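Local coordinates for protein AT5g51070/K3K7_27 (Arabidopsis thaliana, PDB 5GKM) that probably couples ATP hydrolysis to chaperone work as the Clp-family protein ClpD, of which this all-helical piece is the N-terminal domain, at residues M32-H37 with S96-R101; L53-T58 with N147-A152; S68-A73 with A135-K140. All blocks are in the same frame, centred on the assembly; numbering follows the deposited sequence.

In the fold
All three contacts lie in the Clp N-terminal (Clp R) domain, built from helices without any strand. Contact 1 joins the starts of helices 35-45 and 97-112, contact 3 sets helix 59-71 against helix 134-142, and contact 2 puts the loop before helix 59-71 on helix 146-158. Between centres, contacts 1 and 2 are about 20 Å apart, on opposite sides of the chain's centre; contact 3 lies about 15 Å from contact 1 and 18 Å from contact 2. Q36 packs on W70 and V138, and L139 meets I57 and L149, so contact 3 touches both others. Along the chain contact 1 alternates with both, while contact 3 falls between the segments of contact 2, tying distant sequence into one body.

Contact 1 of 3, residues M32-H37 with S96-R101; sequences MVYTQH and SISTKR
Hydrogen bonding between V33 and the start of helix 97-112 carries the polar half of this contact. V33 O accepts from S96 N at 2.9 Å, with an N-H...O angle of 164°, and from T99 OG1, likewise at 2.9 Å. The two donors approach from opposite faces of the carbonyl plane, the hydroxyl standing 42° out of it. T99 OG1 lies beside its own backbone N, anti to the carbonyl carbon. A water accepts from T35 N at 3.0 Å.

Van der Waals contacts flank the bonds. S96 CB sits over one face of the Y34 ring, a CH-pi contact 3.7 Å from the centroid and 19° off the normal. M32 SD lies 3.8 Å from S96 CB. The T35 and T99 side chains slide past each other in opposite directions, T35 CG2 3.7 Å from T99 OG1. Beyond the segments, Y34 OH bonds E81 and T35 OG1 bonds D131.

Both Y34 and S96 are N-cap residues, and the two helix starts meet here, their CA atoms 5.3 Å apart. Chemically, one loop carbonyl gripped by a backbone N-H and a threonine hydroxyl fixes the loop before helix 35-45 against the first turn of helix 97-112.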
# COMPACT_ATOMS: atom_id res chain seq x y z
N MET A 32 1.05 -13.48 -3.79
CA MET A 32 2.06 -12.48 -3.70
C MET A 32 1.39 -11.12 -3.58
O MET A 32 0.41 -10.91 -4.16
CB MET A 32 2.90 -12.54 -4.94
CG MET A 32 3.93 -11.48 -4.99
SD MET A 32 5.08 -11.75 -6.32
CE MET A 32 6.27 -12.60 -5.35
N VAL A 33 1.99 -10.23 -2.83
CA VAL A 33 1.41 -8.92 -2.61
C VAL A 33 1.93 -7.96 -3.67
O VAL A 33 3.07 -7.70 -3.76
CB VAL A 33 1.89 -8.37 -1.27
CG1 VAL A 33 1.35 -6.98 -1.04
CG2 VAL A 33 1.45 -9.26 -0.15
N TYR A 34 1.03 -7.47 -4.49
CA TYR A 34 1.34 -6.47 -5.46
C TYR A 34 0.85 -5.10 -4.94
O TYR A 34 0.32 -5.03 -3.90
CB TYR A 34 0.79 -6.80 -6.84
CG TYR A 34 1.52 -7.88 -7.59
CD1 TYR A 34 1.27 -9.20 -7.36
CD2 TYR A 34 2.44 -7.55 -8.54
CE1 TYR A 34 1.94 -10.17 -8.07
CE2 TYR A 34 3.12 -8.51 -9.26
CZ TYR A 34 2.88 -9.82 -9.00
OH TYR A 34 3.53 -10.77 -9.74
N THR A 35 1.11 -4.04 -5.68
CA THR A 35 0.93 -2.73 -5.11
C THR A 35 -0.50 -2.35 -4.84
O THR A 35 -0.75 -1.58 -3.99
CB THR A 35 1.69 -1.62 -5.86
OG1 THR A 35 1.36 -1.65 -7.23
CG2 THR A 35 3.13 -1.84 -5.68
N GLN A 36 -1.42 -2.88 -5.62
CA GLN A 36 -2.82 -2.64 -5.32
C GLN A 36 -3.23 -3.27 -3.96
O GLN A 36 -4.10 -2.82 -3.32
CB GLN A 36 -3.76 -3.08 -6.46
CG GLN A 36 -3.87 -4.58 -6.66
CD GLN A 36 -2.82 -5.15 -7.57
OE1 GLN A 36 -1.79 -4.58 -7.79
NE2 GLN A 36 -3.12 -6.30 -8.12
N HIS A 37 -2.60 -4.37 -3.62
CA HIS A 37 -2.82 -4.98 -2.34
C HIS A 37 -2.27 -4.18 -1.19
O HIS A 37 -2.82 -4.13 -0.15
CB HIS A 37 -2.34 -6.43 -2.32
CG HIS A 37 -2.77 -7.20 -3.52
ND1 HIS A 37 -1.91 -7.82 -4.34
CD2 HIS A 37 -4.03 -7.41 -4.04
CE1 HIS A 37 -2.59 -8.40 -5.32
NE2 HIS A 37 -3.89 -8.16 -5.13
N SER A 96 5.87 -8.49 -4.15
CA SER A 96 6.32 -8.37 -5.52
C SER A 96 7.48 -7.39 -5.65
O SER A 96 7.74 -6.66 -4.81
CB SER A 96 5.20 -7.93 -6.41
OG SER A 96 4.89 -6.62 -6.24
N ILE A 97 8.17 -7.44 -6.80
CA ILE A 97 9.25 -6.54 -7.04
C ILE A 97 8.71 -5.13 -6.96
O ILE A 97 9.31 -4.32 -6.38
CB ILE A 97 9.80 -6.77 -8.45
CG1 ILE A 97 10.57 -8.06 -8.45
CG2 ILE A 97 10.71 -5.65 -8.92
CD1 ILE A 97 10.74 -8.65 -9.84
N SER A 98 7.58 -4.92 -7.58
CA SER A 98 7.00 -3.44 -7.44
C SER A 98 6.76 -2.96 -5.91
O SER A 98 7.03 -1.89 -5.56
CB SER A 98 5.72 -3.38 -8.28
OG SER A 98 4.80 -4.44 -7.96
N THR A 99 6.20 -3.90 -5.17
CA THR A 99 5.94 -3.64 -3.81
C THR A 99 7.26 -3.39 -3.08
O THR A 99 7.32 -2.54 -2.29
CB THR A 99 5.12 -4.79 -3.15
OG1 THR A 99 3.92 -4.93 -3.87
CG2 THR A 99 4.84 -4.46 -1.69
N LYS A 100 8.27 -4.18 -3.35
CA LYS A 100 9.53 -3.98 -2.70
C LYS A 100 10.14 -2.61 -3.06
O LYS A 100 10.82 -2.00 -2.30
CB LYS A 100 10.52 -5.10 -3.02
CG LYS A 100 10.12 -6.44 -2.40
CD LYS A 100 11.12 -7.53 -2.82
CE LYS A 100 10.83 -8.92 -2.33
NZ LYS A 100 10.92 -9.01 -0.86
N ARG A 101 9.92 -2.22 -4.28
CA ARG A 101 10.39 -0.95 -4.75
C ARG A 101 9.72 0.15 -3.94
O ARG A 101 10.34 1.06 -3.54
CB ARG A 101 10.11 -0.80 -6.22
CG ARG A 101 10.53 0.52 -6.78
CD ARG A 101 10.59 0.56 -8.29
NE ARG A 101 10.64 1.97 -8.73
CZ ARG A 101 10.40 2.43 -9.95
NH1 ARG A 101 10.12 1.64 -10.94
NH2 ARG A 101 10.43 3.73 -10.18
O HOH W 1 2.39 -3.93 -8.40

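Contact 2 of 3, residues L53-T58 with N147-A152; sequences LGSGIT and NLLTAA
The loop between helices 35-45 and 59-71 packs here on one side of helix 146-158: L53 meets L149 and A152, while S55 and I57 meet L149, without a hydrogen bond across the interface. L53 and L149 contribute the largest areas. Their side chains cross obliquely, with L53 CB 4.1 Å from L149 CD2, while L53 CD1 rests 3.6 Å from the backbone O of L149. Three residues further along the helix, A152 CB lies 3.7 Å from the backbone O of L53 and 4.3 Å from its CB.

L149 CD2 is shared between L53 CB and S55 CB; the latter is the closer at 3.5 Å. L149 CD1, set anti to CA (chi2 -177°), makes a looser approach to I57 CD1 at 4.4 Å.

S55 helps hold the loop's shape. Its OG accepts from I57 N at 3.1 Å, with an N-H...O angle of 160°, and also bonds the backbone O of F52. Around the interface, L139 of helix 134-142 touches both I57 and L149, and F128 of helix 120-130 packs on L149. With S55 OG bonded to the N-H two residues on, S55 to I57 form an ST turn, beside which L53 packs on L149 of helix 146-158, a loop-on-helix contact of the all-helical Clp N-terminal fold.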
# COMPACT_ATOMS: atom_id res chain seq x y z
N LEU A 53 -6.45 8.84 4.25
CA LEU A 53 -5.78 10.11 4.02
C LEU A 53 -6.81 11.26 3.92
O LEU A 53 -6.60 12.23 3.26
CB LEU A 53 -4.85 10.03 2.81
CG LEU A 53 -3.60 9.20 3.04
CD1 LEU A 53 -2.88 8.98 1.74
CD2 LEU A 53 -2.68 9.85 4.04
N GLY A 54 -7.92 11.07 4.59
CA GLY A 54 -8.97 12.06 4.68
C GLY A 54 -9.81 12.15 3.46
O GLY A 54 -10.57 13.09 3.31
N SER A 55 -9.67 11.20 2.57
CA SER A 55 -10.31 11.20 1.29
C SER A 55 -11.73 10.66 1.16
O SER A 55 -12.29 10.69 0.09
CB SER A 55 -9.48 10.38 0.33
OG SER A 55 -9.65 9.02 0.60
N GLY A 56 -12.25 10.06 2.20
CA GLY A 56 -13.52 9.41 2.07
C GLY A 56 -13.50 8.02 1.45
O GLY A 56 -14.51 7.40 1.30
N ILE A 57 -12.33 7.55 1.07
CA ILE A 57 -12.18 6.20 0.60
C ILE A 57 -12.28 5.25 1.76
O ILE A 57 -11.69 5.46 2.74
CB ILE A 57 -10.85 6.00 -0.12
CG1 ILE A 57 -10.88 6.70 -1.46
CG2 ILE A 57 -10.55 4.54 -0.38
CD1 ILE A 57 -9.54 6.80 -2.12
N THR A 58 -12.99 4.16 1.57
CA THR A 58 -13.15 3.14 2.57
C THR A 58 -12.77 1.80 2.01
O THR A 58 -12.79 1.64 0.85
CB THR A 58 -14.62 2.98 3.08
OG1 THR A 58 -15.50 2.73 2.00
CG2 THR A 58 -15.04 4.17 3.81
N ASN A 147 -2.43 12.53 -6.67
CA ASN A 147 -1.51 13.57 -6.21
C ASN A 147 -1.98 14.31 -4.97
O ASN A 147 -1.20 14.67 -4.15
CB ASN A 147 -1.12 14.46 -7.36
CG ASN A 147 -0.38 13.69 -8.46
OD1 ASN A 147 0.33 12.74 -8.21
ND2 ASN A 147 -0.58 14.10 -9.65
N LEU A 148 -3.28 14.51 -4.87
CA LEU A 148 -3.87 15.06 -3.66
C LEU A 148 -3.69 14.15 -2.45
O LEU A 148 -3.51 14.59 -1.39
CB LEU A 148 -5.35 15.41 -3.81
CG LEU A 148 -5.67 16.69 -4.57
CD1 LEU A 148 -7.17 16.84 -4.77
CD2 LEU A 148 -5.11 17.87 -3.81
N LEU A 149 -3.82 12.86 -2.68
CA LEU A 149 -3.52 11.92 -1.61
C LEU A 149 -2.06 11.92 -1.18
O LEU A 149 -1.79 11.86 -0.04
CB LEU A 149 -3.95 10.49 -1.97
CG LEU A 149 -5.41 10.21 -2.23
CD1 LEU A 149 -5.63 8.75 -2.50
CD2 LEU A 149 -6.20 10.52 -1.02
N THR A 150 -1.15 12.03 -2.13
CA THR A 150 0.25 12.12 -1.77
C THR A 150 0.53 13.37 -0.92
O THR A 150 1.22 13.34 0.03
CB THR A 150 1.14 12.20 -3.02
OG1 THR A 150 0.84 11.14 -3.89
CG2 THR A 150 2.65 12.20 -2.67
N ALA A 151 -0.10 14.45 -1.32
CA ALA A 151 0.02 15.67 -0.57
C ALA A 151 -0.53 15.56 0.81
O ALA A 151 0.08 16.00 1.72
CB ALA A 151 -0.61 16.85 -1.30
N ALA A 152 -1.67 14.90 0.94
CA ALA A 152 -2.24 14.70 2.22
C ALA A 152 -1.32 13.86 3.13
O ALA A 152 -1.28 14.07 4.27
CB ALA A 152 -3.61 14.04 2.12

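Contact 3 of 3, residues S68-A73 with A135-K140; sequences SIWDEA and AGRVLK
I69 and W70, near the end of helix 59-71, pack on R137 and V138 of helix 134-142, a helix-helix contact of the all-helical Clp N-terminal domain with no hydrogen bond across it. The nearest CA atoms, those of I69 and V138, stand 7.6 Å apart.

I69 comes first and sends its two branches to different partners. CG2, anti to the backbone N, lies over one face of the R137 guanidinium, 3.5 Å above its plane and displaced toward the rim. CD1 reaches instead to the backbone of the other helix, 3.6 Å from R137 O and 3.9 Å from V138 CA.

W70 follows, and its six-membered ring extends toward helix 134-142. The same I69 CG2 lies over one face of the indole, so this methyl touches both flat groups; R137 CZ lies over that face too, 4.3 Å above the plane. R137 NH1 approaches CZ2 at 3.8 Å; the indole and guanidinium planes are 59° apart, an oblique meeting and not a stack. The R137 chain bends at chi3 (76°), where NE is set. Outside the segments, D76 OD2 accepts from W70 NE1 and forms a long, weak ion pair with R137 NH1, while Q36 of helix 35-45 touches both W70 and V138. W70 and V138 cross at about a right angle, V138 CG2 lying at the indole edge in the ring plane, 3.6 Å from W70 CZ3.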
# COMPACT_ATOMS: atom_id res chain seq x y z
N SER A 68 -12.66 -6.03 -9.22
CA SER A 68 -13.16 -5.79 -10.53
C SER A 68 -12.05 -5.60 -11.56
O SER A 68 -12.07 -6.17 -12.63
CB SER A 68 -14.08 -4.59 -10.48
OG SER A 68 -14.52 -4.34 -11.77
N ILE A 69 -11.08 -4.80 -11.21
CA ILE A 69 -10.03 -4.48 -12.17
C ILE A 69 -9.18 -5.65 -12.62
O ILE A 69 -8.94 -5.81 -13.77
CB ILE A 69 -9.14 -3.32 -11.64
CG1 ILE A 69 -9.98 -2.08 -11.49
CG2 ILE A 69 -8.01 -2.98 -12.58
CD1 ILE A 69 -9.34 -1.05 -10.63
N TRP A 70 -8.76 -6.45 -11.66
CA TRP A 70 -7.88 -7.57 -11.88
C TRP A 70 -8.55 -8.91 -12.07
O TRP A 70 -7.92 -9.80 -12.60
CB TRP A 70 -6.84 -7.68 -10.76
CG TRP A 70 -5.75 -6.67 -10.95
CD1 TRP A 70 -4.61 -6.82 -11.71
CD2 TRP A 70 -5.70 -5.30 -10.48
NE1 TRP A 70 -3.86 -5.69 -11.72
CE2 TRP A 70 -4.46 -4.73 -11.02
CE3 TRP A 70 -6.47 -4.53 -9.68
CZ2 TRP A 70 -4.09 -3.44 -10.78
CZ3 TRP A 70 -6.09 -3.23 -9.45
CH2 TRP A 70 -4.93 -2.69 -10.00
N ASP A 71 -9.78 -9.09 -11.57
CA ASP A 71 -10.38 -10.42 -11.59
C ASP A 71 -11.65 -10.70 -12.39
O ASP A 71 -11.98 -11.84 -12.61
CB ASP A 71 -10.53 -10.97 -10.18
CG ASP A 71 -9.24 -11.53 -9.63
OD1 ASP A 71 -8.46 -10.78 -9.07
OD2 ASP A 71 -9.02 -12.72 -9.81
N GLU A 72 -12.33 -9.65 -12.83
CA GLU A 72 -13.59 -9.86 -13.53
C GLU A 72 -13.48 -9.97 -15.06
O GLU A 72 -14.38 -10.41 -15.68
CB GLU A 72 -14.58 -8.78 -13.12
CG GLU A 72 -15.05 -8.98 -11.67
CD GLU A 72 -16.14 -10.08 -11.51
OE1 GLU A 72 -16.21 -10.95 -12.33
OE2 GLU A 72 -16.93 -10.01 -10.60
N ALA A 73 -12.34 -9.52 -15.61
CA ALA A 73 -12.01 -9.69 -17.01
C ALA A 73 -10.60 -10.30 -17.23
O ALA A 73 -10.30 -11.27 -16.62
CB ALA A 73 -12.19 -8.39 -17.78
N ALA A 135 -1.71 1.17 -8.40
CA ALA A 135 -2.46 2.00 -7.44
C ALA A 135 -3.35 3.03 -8.11
O ALA A 135 -4.44 3.24 -7.71
CB ALA A 135 -1.52 2.68 -6.45
N GLY A 136 -2.81 3.62 -9.14
CA GLY A 136 -3.54 4.58 -9.91
C GLY A 136 -4.78 4.02 -10.52
O GLY A 136 -5.73 4.72 -10.58
N ARG A 137 -4.75 2.79 -10.97
CA ARG A 137 -5.94 2.24 -11.56
C ARG A 137 -7.08 2.14 -10.57
O ARG A 137 -8.19 2.40 -10.89
CB ARG A 137 -5.66 0.88 -12.14
CG ARG A 137 -4.61 0.88 -13.22
CD ARG A 137 -4.25 -0.52 -13.64
NE ARG A 137 -5.26 -1.10 -14.47
CZ ARG A 137 -5.23 -2.35 -14.91
NH1 ARG A 137 -4.21 -3.13 -14.61
NH2 ARG A 137 -6.19 -2.83 -15.67
N VAL A 138 -6.77 1.72 -9.36
CA VAL A 138 -7.75 1.67 -8.33
C VAL A 138 -8.29 3.05 -7.95
O VAL A 138 -9.44 3.23 -7.82
CB VAL A 138 -7.16 1.03 -7.06
CG1 VAL A 138 -8.16 0.97 -5.94
CG2 VAL A 138 -6.61 -0.33 -7.37
N LEU A 139 -7.39 4.01 -7.79
CA LEU A 139 -7.81 5.33 -7.44
C LEU A 139 -8.70 5.93 -8.54
O LEU A 139 -9.64 6.59 -8.26
CB LEU A 139 -6.63 6.22 -7.05
CG LEU A 139 -5.88 5.77 -5.81
CD1 LEU A 139 -4.67 6.64 -5.58
CD2 LEU A 139 -6.72 5.85 -4.56
N LYS A 140 -8.35 5.66 -9.76
CA LYS A 140 -9.14 6.16 -10.86
C LYS A 140 -10.54 5.58 -10.81
O LYS A 140 -11.48 6.25 -11.02
CB LYS A 140 -8.48 5.88 -12.20
CG LYS A 140 -9.29 6.37 -13.39
CD LYS A 140 -8.57 6.14 -14.70
CE LYS A 140 -9.19 6.99 -15.81
NZ LYS A 140 -9.21 6.27 -17.11